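Long-range contacts in putative Phosphate (Eubacterium rectale, PDB 3DAO), which is probably a phosphatase of the haloacid dehalogenase-like hydrolase family, inferred to release phosphate from a substrate not yet identified: residues M45-R50 against V278-L283; S67-L72 against Y82-G87; Y100-D105 against N164-F169; T170-D175 against K200-C205; V252-Q257 against P269-G274. All coordinates share one frame; numbering follows the deposited sequence. Where two conformers were deposited one is given.

Interaction 1: residues M45-R50 against V278-L283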
# COMPACT_ATOMS: atom_id res chain seq x y z
N MSE A 45 -12.97 4.77 15.58
CA MSE A 45 -11.86 5.36 16.33
C MSE A 45 -11.99 4.98 17.79
O MSE A 45 -11.02 4.68 18.44
CB MSE A 45 -11.82 6.89 16.21
CG MSE A 45 -11.79 7.47 14.82
SE MSE A 45 -10.24 6.93 13.80
CE MSE A 45 -11.09 5.58 12.67
N SER A 46 -13.22 4.96 18.29
CA SER A 46 -13.45 4.64 19.71
C SER A 46 -13.12 3.21 20.04
O SER A 46 -12.46 2.89 21.02
CB SER A 46 -14.90 4.95 20.10
OG SER A 46 -15.17 4.52 21.43
N VAL A 47 -13.57 2.32 19.16
CA VAL A 47 -13.35 0.89 19.37
C VAL A 47 -11.86 0.55 19.26
O VAL A 47 -11.30 -0.13 20.12
CB VAL A 47 -14.23 0.05 18.39
CG1 VAL A 47 -13.84 -1.40 18.41
CG2 VAL A 47 -15.73 0.23 18.73
N ILE A 48 -11.19 1.08 18.25
CA ILE A 48 -9.76 0.81 18.06
C ILE A 48 -8.96 1.34 19.26
O ILE A 48 -8.06 0.68 19.78
CB ILE A 48 -9.25 1.40 16.70
CG1 ILE A 48 -9.87 0.64 15.52
CG2 ILE A 48 -7.75 1.42 16.65
CD1 ILE A 48 -9.68 1.32 14.16
N ASP A 49 -9.37 2.50 19.75
CA ASP A 49 -8.69 3.13 20.88
C ASP A 49 -8.81 2.20 22.08
O ASP A 49 -7.84 1.92 22.80
CB ASP A 49 -9.31 4.51 21.19
CG ASP A 49 -8.50 5.28 22.20
OD1 ASP A 49 -7.30 5.44 22.01
OD2 ASP A 49 -9.07 5.69 23.22
N ARG A 50 -10.00 1.63 22.22
CA ARG A 50 -10.28 0.72 23.34
C ARG A 50 -9.47 -0.56 23.25
O ARG A 50 -8.93 -1.06 24.24
CB ARG A 50 -11.79 0.40 23.42
CG ARG A 50 -12.66 1.56 23.92
CD ARG A 50 -14.14 1.35 23.63
NE ARG A 50 -14.63 0.40 24.60
CZ ARG A 50 -15.74 -0.32 24.50
NH1 ARG A 50 -16.51 -0.21 23.45
NH2 ARG A 50 -16.04 -1.17 25.48
N VAL A 278 -16.66 -6.91 13.97
CA VAL A 278 -15.70 -7.90 14.45
C VAL A 278 -14.82 -7.28 15.53
O VAL A 278 -14.56 -7.86 16.57
CB VAL A 278 -14.83 -8.43 13.28
CG1 VAL A 278 -13.85 -9.40 13.78
CG2 VAL A 278 -15.73 -9.06 12.20
N LEU A 279 -14.37 -6.07 15.27
CA LEU A 279 -13.52 -5.40 16.24
C LEU A 279 -14.27 -5.31 17.58
O LEU A 279 -13.67 -5.49 18.63
CB LEU A 279 -13.14 -4.01 15.78
CG LEU A 279 -12.22 -3.92 14.56
CD1 LEU A 279 -11.98 -2.47 14.18
CD2 LEU A 279 -10.92 -4.61 14.88
N LYS A 280 -15.56 -5.02 17.52
CA LYS A 280 -16.37 -4.90 18.78
C LYS A 280 -16.41 -6.23 19.48
O LYS A 280 -16.37 -6.30 20.72
CB LYS A 280 -17.80 -4.45 18.54
CG LYS A 280 -17.94 -2.99 18.20
CD LYS A 280 -19.34 -2.73 17.75
CE LYS A 280 -19.62 -1.29 17.61
NZ LYS A 280 -21.08 -1.12 17.42
N SER A 281 -16.41 -7.30 18.70
CA SER A 281 -16.48 -8.65 19.29
C SER A 281 -15.21 -9.00 20.04
O SER A 281 -15.14 -10.00 20.75
CB SER A 281 -16.76 -9.73 18.22
OG SER A 281 -15.60 -10.03 17.46
N PHE A 282 -14.17 -8.21 19.87
CA PHE A 282 -12.89 -8.46 20.55
C PHE A 282 -12.79 -7.67 21.84
O PHE A 282 -11.77 -7.74 22.55
CB PHE A 282 -11.69 -8.00 19.75
CG PHE A 282 -11.52 -8.69 18.42
CD1 PHE A 282 -11.98 -9.97 18.23
CD2 PHE A 282 -10.82 -8.09 17.42
CE1 PHE A 282 -11.79 -10.62 17.01
CE2 PHE A 282 -10.63 -8.73 16.21
CZ PHE A 282 -11.11 -9.99 16.01
N LEU A 283 -13.79 -6.84 22.09
CA LEU A 283 -13.75 -5.94 23.27
C LEU A 283 -14.01 -6.70 24.56
O LEU A 283 -14.89 -7.58 24.58
CB LEU A 283 -14.76 -4.80 23.16
CG LEU A 283 -14.46 -3.66 22.18
CD1 LEU A 283 -15.68 -2.78 22.02
CD2 LEU A 283 -13.28 -2.85 22.70
OXT LEU A 283 -13.35 -6.42 25.57
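Val47 and Leu279 meet in an apolar helix-to-helix contact on one face of the Rossmann-like core sheet, over its middle strands, where helix 42-53 runs beside the C-terminal helix 274-281 and the last residue of the chain. Val47 sits in the middle. Its CG1 branch, trans to the backbone N (chi1 170°), lies 3.8 Å from Leu279 CB, while its CG2 is turned to the aliphatic part of Lys280, 3.9 Å from CG. One residue on, Ile48 CG1 approaches Leu279 CD1 at 4.0 Å, so Leu279 is touched by two successive residues of the facing helix; its side chain also rests on Ile24 and Phe233 of the central sheet. At the outer end Leu283 crosses Arg50 at about a right angle: its CD2 is 3.6 Å from Arg50 CB, and its methyl groups cover one face of the guanidinium. No hydrogen bond spans the two segments; the ammonium of Lys280 reaches past Val47 to a salt bridge with Glu43 on the same facing helix. Apolar groups thus fill the inner side, with long charged chains along the solvent side. This is the layering of an alpha/beta sandwich, here with the first and last helices of a HAD-type core side by side over its largely parallel sheet.

Interaction 2: residues S67-L72 against Y82-G87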
# COMPACT_ATOMS: atom_id res chain seq x y z
N SER A 67 0.34 10.22 4.44
CA SER A 67 -0.48 11.41 4.66
C SER A 67 -1.96 11.08 4.68
O SER A 67 -2.73 11.63 5.47
CB SER A 67 -0.22 12.49 3.58
OG SER A 67 -0.49 11.99 2.27
N SER A 68 -2.35 10.17 3.80
CA SER A 68 -3.74 9.76 3.64
C SER A 68 -4.20 8.91 4.84
O SER A 68 -5.29 9.09 5.39
CB SER A 68 -3.96 9.02 2.33
OG SER A 68 -5.34 8.74 2.17
N GLU A 69 -3.34 8.01 5.27
CA GLU A 69 -3.66 7.17 6.43
C GLU A 69 -3.77 8.02 7.69
O GLU A 69 -4.67 7.83 8.54
CB GLU A 69 -2.59 6.08 6.66
CG GLU A 69 -2.45 5.08 5.56
CD GLU A 69 -1.35 4.06 5.82
OE1 GLU A 69 -0.53 4.28 6.73
OE2 GLU A 69 -1.29 3.03 5.13
N PHE A 70 -2.87 8.97 7.78
CA PHE A 70 -2.68 9.76 9.02
C PHE A 70 -3.87 10.69 9.18
O PHE A 70 -4.33 10.96 10.29
CB PHE A 70 -1.36 10.53 8.95
CG PHE A 70 -0.72 10.85 10.28
CD1 PHE A 70 -0.52 9.86 11.25
CD2 PHE A 70 -0.16 12.11 10.50
CE1 PHE A 70 0.14 10.15 12.43
CE2 PHE A 70 0.51 12.39 11.65
CZ PHE A 70 0.64 11.43 12.63
N LYS A 71 -4.41 11.13 8.04
CA LYS A 71 -5.61 12.00 8.06
C LYS A 71 -6.89 11.23 8.38
O LYS A 71 -7.70 11.63 9.20
CB LYS A 71 -5.77 12.74 6.73
CG LYS A 71 -4.74 13.82 6.47
CD LYS A 71 -4.95 14.44 5.07
CE LYS A 71 -3.75 15.22 4.59
NZ LYS A 71 -3.91 15.59 3.14
N LEU A 72 -7.05 10.08 7.75
CA LEU A 72 -8.25 9.29 7.95
C LEU A 72 -8.40 8.87 9.44
O LEU A 72 -9.49 8.80 9.97
CB LEU A 72 -8.23 8.05 7.07
CG LEU A 72 -9.46 7.15 7.09
CD1 LEU A 72 -10.66 7.88 6.51
CD2 LEU A 72 -9.15 5.82 6.33
N TYR A 82 1.85 2.27 11.10
CA TYR A 82 1.50 2.47 9.70
C TYR A 82 2.39 1.76 8.72
O TYR A 82 3.62 1.85 8.77
CB TYR A 82 1.59 3.97 9.37
CG TYR A 82 0.70 4.83 10.22
CD1 TYR A 82 1.11 5.25 11.47
CD2 TYR A 82 -0.55 5.23 9.78
CE1 TYR A 82 0.29 6.02 12.26
CE2 TYR A 82 -1.38 6.01 10.58
CZ TYR A 82 -0.97 6.39 11.81
OH TYR A 82 -1.83 7.17 12.59
N ILE A 83 1.73 1.02 7.83
CA ILE A 83 2.38 0.40 6.69
C ILE A 83 1.74 1.09 5.48
O ILE A 83 0.52 1.10 5.31
CB ILE A 83 2.25 -1.13 6.66
CG1 ILE A 83 3.03 -1.76 7.83
CG2 ILE A 83 2.77 -1.69 5.29
CD1 ILE A 83 2.72 -3.23 8.07
N THR A 84 2.59 1.71 4.66
CA THR A 84 2.11 2.56 3.58
C THR A 84 2.63 2.12 2.24
O THR A 84 3.56 1.32 2.13
CB THR A 84 2.57 4.05 3.79
OG1 THR A 84 3.94 4.23 3.38
CG2 THR A 84 2.40 4.51 5.26
N ASP A 85 1.99 2.64 1.21
CA ASP A 85 2.49 2.47 -0.17
C ASP A 85 2.70 1.02 -0.53
O ASP A 85 3.69 0.65 -1.22
CB ASP A 85 3.78 3.27 -0.39
CG ASP A 85 3.57 4.76 -0.33
OD1 ASP A 85 3.62 5.32 0.78
OD2 ASP A 85 3.35 5.38 -1.40
N GLY A 86 1.80 0.21 -0.01
CA GLY A 86 1.74 -1.22 -0.29
C GLY A 86 2.82 -2.04 0.37
O GLY A 86 3.11 -3.16 -0.05
N GLY A 87 3.41 -1.51 1.42
CA GLY A 87 4.45 -2.25 2.13
C GLY A 87 5.88 -1.77 1.96
O GLY A 87 6.80 -2.43 2.42
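Glu69 and Phe70 of helix 66-72 pack on Tyr82 inside a beta-alpha-beta unit, strand 57-61, helix 66-72 and strand 81-84, of the HAD-like Rossmannoid core. The short helix and strand segments run roughly antiparallel, at 141°, with their axes 9.3 Å apart.

The aromatic part is an offset edge-to-face pair: the edge of Phe70 is directed at the face of Tyr82, centroids 5.5 Å apart and planes at 74°. Phe70 CD1 comes to 3.5 Å from Tyr82 CZ. The ring of Phe66 also meets Tyr82 edge-to-face, and the phenol OH is hydrogen-bonded to the carbonyl of Lys77. A leucine in place of Tyr82 would probably leave the Phe70 edge without its aromatic partner and the Lys77 carbonyl without this donor.

The apolar part includes the stem of Glu69, which slides past the phenol in the opposite direction, CB 3.8 Å from Tyr82 CD2.

The polar part is the carboxylate of Glu69, carried forward by an extended chain (chi2 178°) into a buried place. Its OE1 lies at the rim of the Tyr82 ring, in the ring plane, 3.3 Å from the methyl CG2 of Thr84, and has no polar partner in the model. The other oxygen, Glu69 OE2, stands 2.7 Å from Ile83 O.

Interaction 3: residues Y100-D105 against N164-F169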
# COMPACT_ATOMS: atom_id res chain seq x y z
N TYR A 100 11.72 0.21 2.18
CA TYR A 100 12.19 -0.78 1.23
C TYR A 100 12.45 -0.06 -0.09
O TYR A 100 11.68 -0.13 -1.03
CB TYR A 100 11.18 -1.90 1.05
CG TYR A 100 10.88 -2.69 2.30
CD1 TYR A 100 9.97 -2.24 3.25
CD2 TYR A 100 11.52 -3.89 2.52
CE1 TYR A 100 9.69 -3.01 4.38
CE2 TYR A 100 11.26 -4.66 3.67
CZ TYR A 100 10.35 -4.20 4.59
OH TYR A 100 10.11 -4.96 5.71
N PRO A 101 13.53 0.72 -0.13
CA PRO A 101 13.73 1.48 -1.35
C PRO A 101 14.42 0.71 -2.44
O PRO A 101 14.98 -0.35 -2.21
CB PRO A 101 14.62 2.61 -0.90
CG PRO A 101 15.48 2.00 0.19
CD PRO A 101 14.58 0.98 0.88
N MSE A 102 14.32 1.26 -3.65
CA MSE A 102 14.95 0.65 -4.82
C MSE A 102 16.37 1.17 -5.04
O MSE A 102 16.66 2.38 -4.92
CB MSE A 102 14.08 0.94 -6.06
CG MSE A 102 12.61 0.62 -5.79
SE MSE A 102 11.49 1.16 -7.28
CE MSE A 102 11.88 -0.35 -8.42
N ASP A 103 17.25 0.23 -5.32
CA ASP A 103 18.64 0.59 -5.65
C ASP A 103 18.66 1.45 -6.90
O ASP A 103 17.93 1.22 -7.86
CB ASP A 103 19.52 -0.62 -5.90
CG ASP A 103 20.95 -0.22 -6.22
OD1 ASP A 103 21.61 0.34 -5.32
OD2 ASP A 103 21.40 -0.42 -7.36
N GLU A 104 19.54 2.44 -6.86
CA GLU A 104 19.71 3.43 -7.94
C GLU A 104 19.79 2.83 -9.35
O GLU A 104 19.20 3.35 -10.29
CB GLU A 104 20.94 4.32 -7.67
CG GLU A 104 21.03 5.55 -8.55
CD GLU A 104 22.29 6.34 -8.28
OE1 GLU A 104 23.30 5.68 -7.97
OE2 GLU A 104 22.26 7.59 -8.38
N ASP A 105 20.53 1.74 -9.48
CA ASP A 105 20.70 1.03 -10.77
C ASP A 105 19.39 0.48 -11.31
O ASP A 105 19.21 0.30 -12.52
CB ASP A 105 21.69 -0.15 -10.65
CG ASP A 105 23.14 0.28 -10.70
OD1 ASP A 105 23.40 1.46 -11.02
OD2 ASP A 105 24.02 -0.57 -10.45
N ASN A 164 17.83 8.40 -1.92
CA ASN A 164 17.90 7.04 -1.37
C ASN A 164 16.55 6.54 -0.91
O ASN A 164 16.47 5.51 -0.23
CB ASN A 164 18.87 6.97 -0.19
CG ASN A 164 19.10 5.54 0.28
OD1 ASN A 164 19.81 5.31 1.28
ND2 ASN A 164 18.53 4.56 -0.44
N ASP A 165 15.52 7.24 -1.34
CA ASP A 165 14.15 6.91 -0.95
C ASP A 165 13.14 6.73 -2.07
O ASP A 165 11.99 7.06 -1.89
CB ASP A 165 13.63 7.97 0.02
CG ASP A 165 13.58 9.36 -0.58
OD1 ASP A 165 14.08 9.58 -1.70
OD2 ASP A 165 13.02 10.28 0.09
N ILE A 166 13.60 6.27 -3.23
CA ILE A 166 12.68 5.92 -4.33
C ILE A 166 12.07 4.57 -3.97
O ILE A 166 12.74 3.52 -3.91
CB ILE A 166 13.36 5.91 -5.72
CG1 ILE A 166 13.93 7.31 -6.04
CG2 ILE A 166 12.38 5.48 -6.76
CD1 ILE A 166 12.97 8.42 -5.97
N ILE A 167 10.76 4.61 -3.72
CA ILE A 167 10.01 3.44 -3.30
C ILE A 167 9.15 2.84 -4.39
O ILE A 167 8.71 1.69 -4.30
CB ILE A 167 9.16 3.69 -2.00
CG1 ILE A 167 8.13 4.81 -2.21
CG2 ILE A 167 10.10 3.86 -0.76
CD1 ILE A 167 7.10 4.91 -1.07
N LYS A 168 8.98 3.60 -5.48
CA LYS A 168 8.16 3.10 -6.60
C LYS A 168 8.55 3.79 -7.90
O LYS A 168 8.81 4.97 -7.91
CB LYS A 168 6.68 3.34 -6.35
CG LYS A 168 5.77 2.84 -7.51
CD LYS A 168 4.30 2.98 -7.18
CE LYS A 168 3.87 4.43 -7.06
NZ LYS A 168 2.37 4.50 -6.80
N PHE A 169 8.61 2.99 -8.95
CA PHE A 169 8.81 3.49 -10.31
C PHE A 169 7.60 2.99 -11.08
O PHE A 169 7.28 1.80 -11.07
CB PHE A 169 10.10 2.97 -10.94
CG PHE A 169 10.24 3.36 -12.40
CD1 PHE A 169 10.89 4.51 -12.76
CD2 PHE A 169 9.73 2.56 -13.40
CE1 PHE A 169 11.00 4.88 -14.09
CE2 PHE A 169 9.87 2.92 -14.73
CZ PHE A 169 10.51 4.09 -15.06
O HOH W 1 10.31 -0.31 -3.38
O HOH W 2 16.24 4.67 -3.52
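Met102, a selenomethionine in this crystal, reaches across the backbone of residues 166-169, while Pro101 lies against the loop at Asn164 and Asp165. The selenium arm leaves with CG beside the backbone N (chi1 -49°) and bends at its end, which brings SE to 3.8 Å from Phe169 N and 3.9 Å from Lys168 CA; its nearest side-chain neighbours are Phe169 CB and Ile166 CG2. Pro101 presents its ring obliquely to Asn164, with CB 3.5 Å from Asn164 O and CG near the amide nitrogen ND2.

Between these two side chains, Met102 N donates to Ile166 O at 2.8 Å, almost straight at 174° and nearly along the C=O axis. Two waters flank this bond: one donates to Tyr100 O and Ile167 O, the other donates to Met102 O and accepts from Ile166 N. Ile167 and Lys168 both face Ala126 in a classic beta bulge. The chemistry implies a linker pinned mainly through backbone polar groups, directly and through water, where the chain passes from the core to the smaller domain; the apolar selenium arm fills in behind it.

Interaction 4: residues T170-D175 against K200-C205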
# COMPACT_ATOMS: atom_id res chain seq x y z
N THR A 170 6.92 3.93 -11.73
CA THR A 170 5.70 3.64 -12.43
C THR A 170 5.71 4.08 -13.88
O THR A 170 6.11 5.20 -14.21
CB THR A 170 4.54 4.40 -11.73
OG1 THR A 170 4.36 3.87 -10.40
CG2 THR A 170 3.21 4.26 -12.51
N VAL A 171 5.25 3.18 -14.74
CA VAL A 171 5.11 3.46 -16.18
C VAL A 171 3.64 3.71 -16.47
O VAL A 171 2.78 3.03 -15.95
CB VAL A 171 5.58 2.28 -17.06
CG1 VAL A 171 5.72 2.75 -18.51
CG2 VAL A 171 6.93 1.69 -16.51
N PHE A 172 3.39 4.71 -17.30
CA PHE A 172 2.06 5.08 -17.76
C PHE A 172 1.94 5.16 -19.27
O PHE A 172 2.84 5.61 -19.99
CB PHE A 172 1.65 6.46 -17.21
CG PHE A 172 0.34 6.96 -17.76
CD1 PHE A 172 -0.84 6.50 -17.25
CD2 PHE A 172 0.29 7.91 -18.78
CE1 PHE A 172 -2.08 6.94 -17.76
CE2 PHE A 172 -0.95 8.36 -19.26
CZ PHE A 172 -2.10 7.86 -18.76
N HIS A 173 0.81 4.64 -19.72
CA HIS A 173 0.34 4.83 -21.11
C HIS A 173 -1.20 4.94 -21.06
O HIS A 173 -1.82 4.24 -20.29
CB HIS A 173 0.76 3.71 -22.07
CG HIS A 173 0.44 4.01 -23.50
ND1 HIS A 173 -0.80 3.74 -24.06
CD2 HIS A 173 1.18 4.57 -24.48
CE1 HIS A 173 -0.78 4.11 -25.33
NE2 HIS A 173 0.40 4.62 -25.61
N PRO A 174 -1.81 5.79 -21.89
CA PRO A 174 -3.27 5.91 -21.88
C PRO A 174 -4.06 4.65 -22.08
O PRO A 174 -5.19 4.55 -21.61
CB PRO A 174 -3.53 6.82 -23.08
CG PRO A 174 -2.40 7.69 -23.09
CD PRO A 174 -1.23 6.75 -22.84
N ASP A 175 -3.52 3.68 -22.81
CA ASP A 175 -4.31 2.50 -23.08
C ASP A 175 -3.63 1.17 -23.38
O ASP A 175 -4.32 0.17 -23.55
CB ASP A 175 -5.29 2.81 -24.20
CG ASP A 175 -4.62 3.36 -25.40
OD1 ASP A 175 -3.82 2.61 -25.97
OD2 ASP A 175 -4.89 4.54 -25.76
N LYS A 200 -4.96 -1.11 -17.87
CA LYS A 200 -4.30 -1.00 -19.14
C LYS A 200 -3.36 0.17 -19.17
O LYS A 200 -2.62 0.37 -20.16
CB LYS A 200 -5.34 -0.84 -20.26
CG LYS A 200 -6.22 -2.09 -20.43
CD LYS A 200 -7.17 -1.96 -21.61
CE LYS A 200 -8.22 -0.92 -21.37
NZ LYS A 200 -9.03 -1.19 -20.12
N GLU A 201 -3.34 0.93 -18.06
CA GLU A 201 -2.60 2.18 -18.07
C GLU A 201 -1.29 2.22 -17.28
O GLU A 201 -0.48 3.08 -17.52
CB GLU A 201 -3.47 3.33 -17.53
CG GLU A 201 -4.84 3.54 -18.17
CD GLU A 201 -5.88 2.54 -17.71
OE1 GLU A 201 -5.63 1.89 -16.66
OE2 GLU A 201 -6.97 2.45 -18.36
N TRP A 202 -1.14 1.33 -16.31
CA TRP A 202 0.00 1.41 -15.40
C TRP A 202 0.75 0.11 -15.23
O TRP A 202 0.17 -1.00 -15.27
CB TRP A 202 -0.49 1.80 -13.98
CG TRP A 202 -1.42 3.02 -13.92
CD1 TRP A 202 -2.74 3.01 -13.88
CD2 TRP A 202 -1.02 4.40 -13.86
NE1 TRP A 202 -3.22 4.29 -13.84
CE2 TRP A 202 -2.18 5.16 -13.79
CE3 TRP A 202 0.21 5.05 -13.85
CZ2 TRP A 202 -2.16 6.55 -13.77
CZ3 TRP A 202 0.24 6.43 -13.79
CH2 TRP A 202 -0.94 7.16 -13.76
N VAL A 203 2.04 0.28 -15.03
CA VAL A 203 2.91 -0.78 -14.53
C VAL A 203 3.70 -0.21 -13.34
O VAL A 203 4.48 0.72 -13.48
CB VAL A 203 3.86 -1.39 -15.59
CG1 VAL A 203 4.77 -2.46 -14.91
CG2 VAL A 203 3.07 -2.02 -16.72
N ASP A 204 3.45 -0.77 -12.18
CA ASP A 204 4.08 -0.34 -10.92
C ASP A 204 5.21 -1.28 -10.55
O ASP A 204 5.07 -2.51 -10.58
CB ASP A 204 3.09 -0.37 -9.75
CG ASP A 204 2.01 0.69 -9.89
OD1 ASP A 204 2.33 1.82 -10.31
OD2 ASP A 204 0.85 0.35 -9.59
N CYS A 205 6.30 -0.66 -10.18
CA CYS A 205 7.50 -1.41 -9.80
C CYS A 205 8.00 -0.94 -8.45
O CYS A 205 8.18 0.24 -8.20
CB CYS A 205 8.61 -1.21 -10.82
SG CYS A 205 8.11 -1.21 -12.58
O HOH W 3 -7.17 2.60 -20.89
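Lys200 lays its CB 3.6 Å from Asp175 O, just beyond the paired strands. At Glu201 the carbonyl O accepts from His173 N at 3.0 Å, and the carboxylate, folded back by a bend at chi2 (77°), reaches a water that also donates to Pro174 O. Trp202 forms a non-hydrogen-bonded antiparallel pair with Phe172. Phe172 CD1 lies over one face of the indole, 3.6 Å from CH2, the six-membered ring and the phenyl inclined at 49°, while Thr170 CG2 packs 3.4 Å from CE3. An alanine in place of Trp202 would probably open a gap beside Phe172 and leave the Thr170 methyl without this neighbour. Val203 N donates to Val171 O at 3.0 Å and Val203 O accepts from Val171 N at 2.9 Å. Asp204 points alongside Thr170, whose OG1 donates to OD1 at 2.9 Å, on the anti side. Within the sheet, strand 168-172 lies between 202-207 and 122-126; Phe172 and Trp202 pack on Ile140 of helix 139-146, whereas Val171 and Val203 face helix 177-181.

Interaction 5: residues V252-Q257 against P269-G274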
# COMPACT_ATOMS: atom_id res chain seq x y z
N VAL A 252 -13.81 -9.25 3.76
CA VAL A 252 -15.12 -8.62 3.52
C VAL A 252 -15.88 -9.54 2.55
O VAL A 252 -15.29 -10.11 1.63
CB VAL A 252 -15.04 -7.18 3.06
CG1 VAL A 252 -14.48 -6.35 4.23
CG2 VAL A 252 -14.19 -7.02 1.78
N SER A 253 -17.18 -9.68 2.77
CA SER A 253 -17.97 -10.69 2.02
C SER A 253 -18.17 -10.37 0.55
O SER A 253 -18.59 -11.24 -0.22
CB SER A 253 -19.32 -10.98 2.75
OG SER A 253 -20.15 -9.83 2.80
N ASN A 254 -17.86 -9.15 0.15
CA ASN A 254 -18.03 -8.76 -1.23
C ASN A 254 -16.74 -8.94 -2.03
O ASN A 254 -16.67 -8.61 -3.21
CB ASN A 254 -18.50 -7.31 -1.39
CG ASN A 254 -17.52 -6.30 -0.81
OD1 ASN A 254 -17.21 -6.36 0.39
ND2 ASN A 254 -17.07 -5.35 -1.63
N ALA A 255 -15.74 -9.50 -1.36
CA ALA A 255 -14.43 -9.73 -1.97
C ALA A 255 -14.50 -10.94 -2.89
O ALA A 255 -15.40 -11.77 -2.80
CB ALA A 255 -13.35 -10.02 -0.86
N ARG A 256 -13.50 -11.08 -3.73
CA ARG A 256 -13.40 -12.27 -4.57
C ARG A 256 -13.33 -13.54 -3.76
O ARG A 256 -12.83 -13.58 -2.63
CB ARG A 256 -12.18 -12.21 -5.50
CG ARG A 256 -12.41 -11.33 -6.71
CD ARG A 256 -11.45 -11.68 -7.83
NE ARG A 256 -11.43 -13.11 -8.15
CZ ARG A 256 -12.11 -13.67 -9.14
NH1 ARG A 256 -12.88 -12.95 -9.91
NH2 ARG A 256 -12.01 -14.98 -9.36
N GLN A 257 -13.78 -14.61 -4.41
CA GLN A 257 -13.79 -15.96 -3.85
C GLN A 257 -12.45 -16.39 -3.28
O GLN A 257 -12.36 -17.10 -2.25
CB GLN A 257 -14.25 -16.98 -4.95
CG GLN A 257 -15.73 -16.87 -5.29
CD GLN A 257 -16.13 -17.23 -6.75
OE1 GLN A 257 -15.29 -17.55 -7.61
NE2 GLN A 257 -17.44 -17.15 -7.02
N PRO A 269 -19.64 -6.18 4.35
CA PRO A 269 -18.99 -5.16 3.56
C PRO A 269 -18.83 -3.84 4.32
O PRO A 269 -19.42 -3.64 5.40
CB PRO A 269 -19.90 -4.99 2.36
CG PRO A 269 -20.67 -6.26 2.27
CD PRO A 269 -20.81 -6.77 3.67
N TYR A 270 -18.02 -2.95 3.78
CA TYR A 270 -17.75 -1.72 4.48
C TYR A 270 -19.02 -0.89 4.65
O TYR A 270 -19.13 -0.10 5.57
CB TYR A 270 -16.67 -0.91 3.79
CG TYR A 270 -17.10 -0.30 2.49
CD1 TYR A 270 -17.89 0.83 2.48
CD2 TYR A 270 -16.73 -0.87 1.28
CE1 TYR A 270 -18.27 1.40 1.29
CE2 TYR A 270 -17.10 -0.31 0.08
CZ TYR A 270 -17.88 0.82 0.09
OH TYR A 270 -18.25 1.38 -1.11
N TRP A 271 -19.99 -1.11 3.77
CA TRP A 271 -21.23 -0.31 3.78
C TRP A 271 -22.17 -0.81 4.84
O TRP A 271 -23.23 -0.24 5.06
CB TRP A 271 -21.93 -0.22 2.41
CG TRP A 271 -22.23 -1.51 1.77
CD1 TRP A 271 -23.32 -2.28 1.96
CD2 TRP A 271 -21.43 -2.16 0.78
NE1 TRP A 271 -23.24 -3.41 1.19
CE2 TRP A 271 -22.09 -3.35 0.45
CE3 TRP A 271 -20.21 -1.86 0.16
CZ2 TRP A 271 -21.58 -4.25 -0.49
CZ3 TRP A 271 -19.71 -2.75 -0.75
CH2 TRP A 271 -20.39 -3.93 -1.08
N GLU A 272 -21.73 -1.87 5.51
CA GLU A 272 -22.45 -2.45 6.64
C GLU A 272 -21.56 -2.43 7.87
O GLU A 272 -21.87 -3.02 8.92
CB GLU A 272 -22.90 -3.88 6.34
CG GLU A 272 -24.03 -3.89 5.34
CD GLU A 272 -24.51 -5.27 4.98
OE1 GLU A 272 -24.03 -6.26 5.56
OE2 GLU A 272 -25.38 -5.34 4.07
N ASN A 273 -20.45 -1.73 7.74
CA ASN A 273 -19.52 -1.62 8.87
C ASN A 273 -19.17 -3.00 9.45
O ASN A 273 -19.14 -3.22 10.65
CB ASN A 273 -20.08 -0.68 9.95
CG ASN A 273 -19.89 0.79 9.59
OD1 ASN A 273 -19.17 1.13 8.66
ND2 ASN A 273 -20.51 1.67 10.37
N GLY A 274 -18.85 -3.94 8.57
CA GLY A 274 -18.52 -5.30 8.99
C GLY A 274 -17.27 -5.45 9.84
O GLY A 274 -17.22 -6.22 10.79
O HOH W 4 -16.35 -4.26 1.85
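A type I beta turn from Val252 to Ala255 faces the 3-10 segment 270-272, with the backbones nearest where the CA atoms of Val252 and Pro269 come within 5.2 Å. Pro269 is the hub. Ser253 OG lies 3.2 Å from its CD, and Asn254 OD1 stands 3.6 Å from its CB, so the hydroxyl and the amide oxygen meet different parts of the pyrrolidine. The same Asn254, with CG between the backbone N and the carbonyl carbon (chi1 61°), holds its ND2 3.7 Å from Trp271 CH2, the amide and indole planes 61° apart. Trp271 in turn has Pro269 CB over the centre of one ring face, 3.3 Å above the plane. No direct hydrogen bond joins the segments; instead a water donates to Asn254 OD1 at 2.7 Å and accepts from Tyr270 N. On the inner side Val252 CB approaches Pro269 CA. The contact joins the loop that leads from strand 248-252 into helix 257-262 with the one that leads from edge strand 265-267 into the C-terminal helix 274-281.

From the N terminus, helix 42-53 is met first; interaction 1 brings the C-terminal end back to it and so closes a loop that encloses all four other contacts. Within that loop the rest follow in series, without crossing. Interaction 2 closes early, tying helix 66-72 to strand 81-84 in the core. Interaction 3 spans the crossing into the second domain and touches interaction 2, Asp85 packing on Ile167. Interaction 4 continues along strand 168-172, joined to interaction 3 by a probable hydrogen bond between Phe169 and Cys205. Interaction 5, back in the core, ties the loop after strand 248-252 to the one leading into helix 274-281, its centre about 34 Å from that of interaction 3.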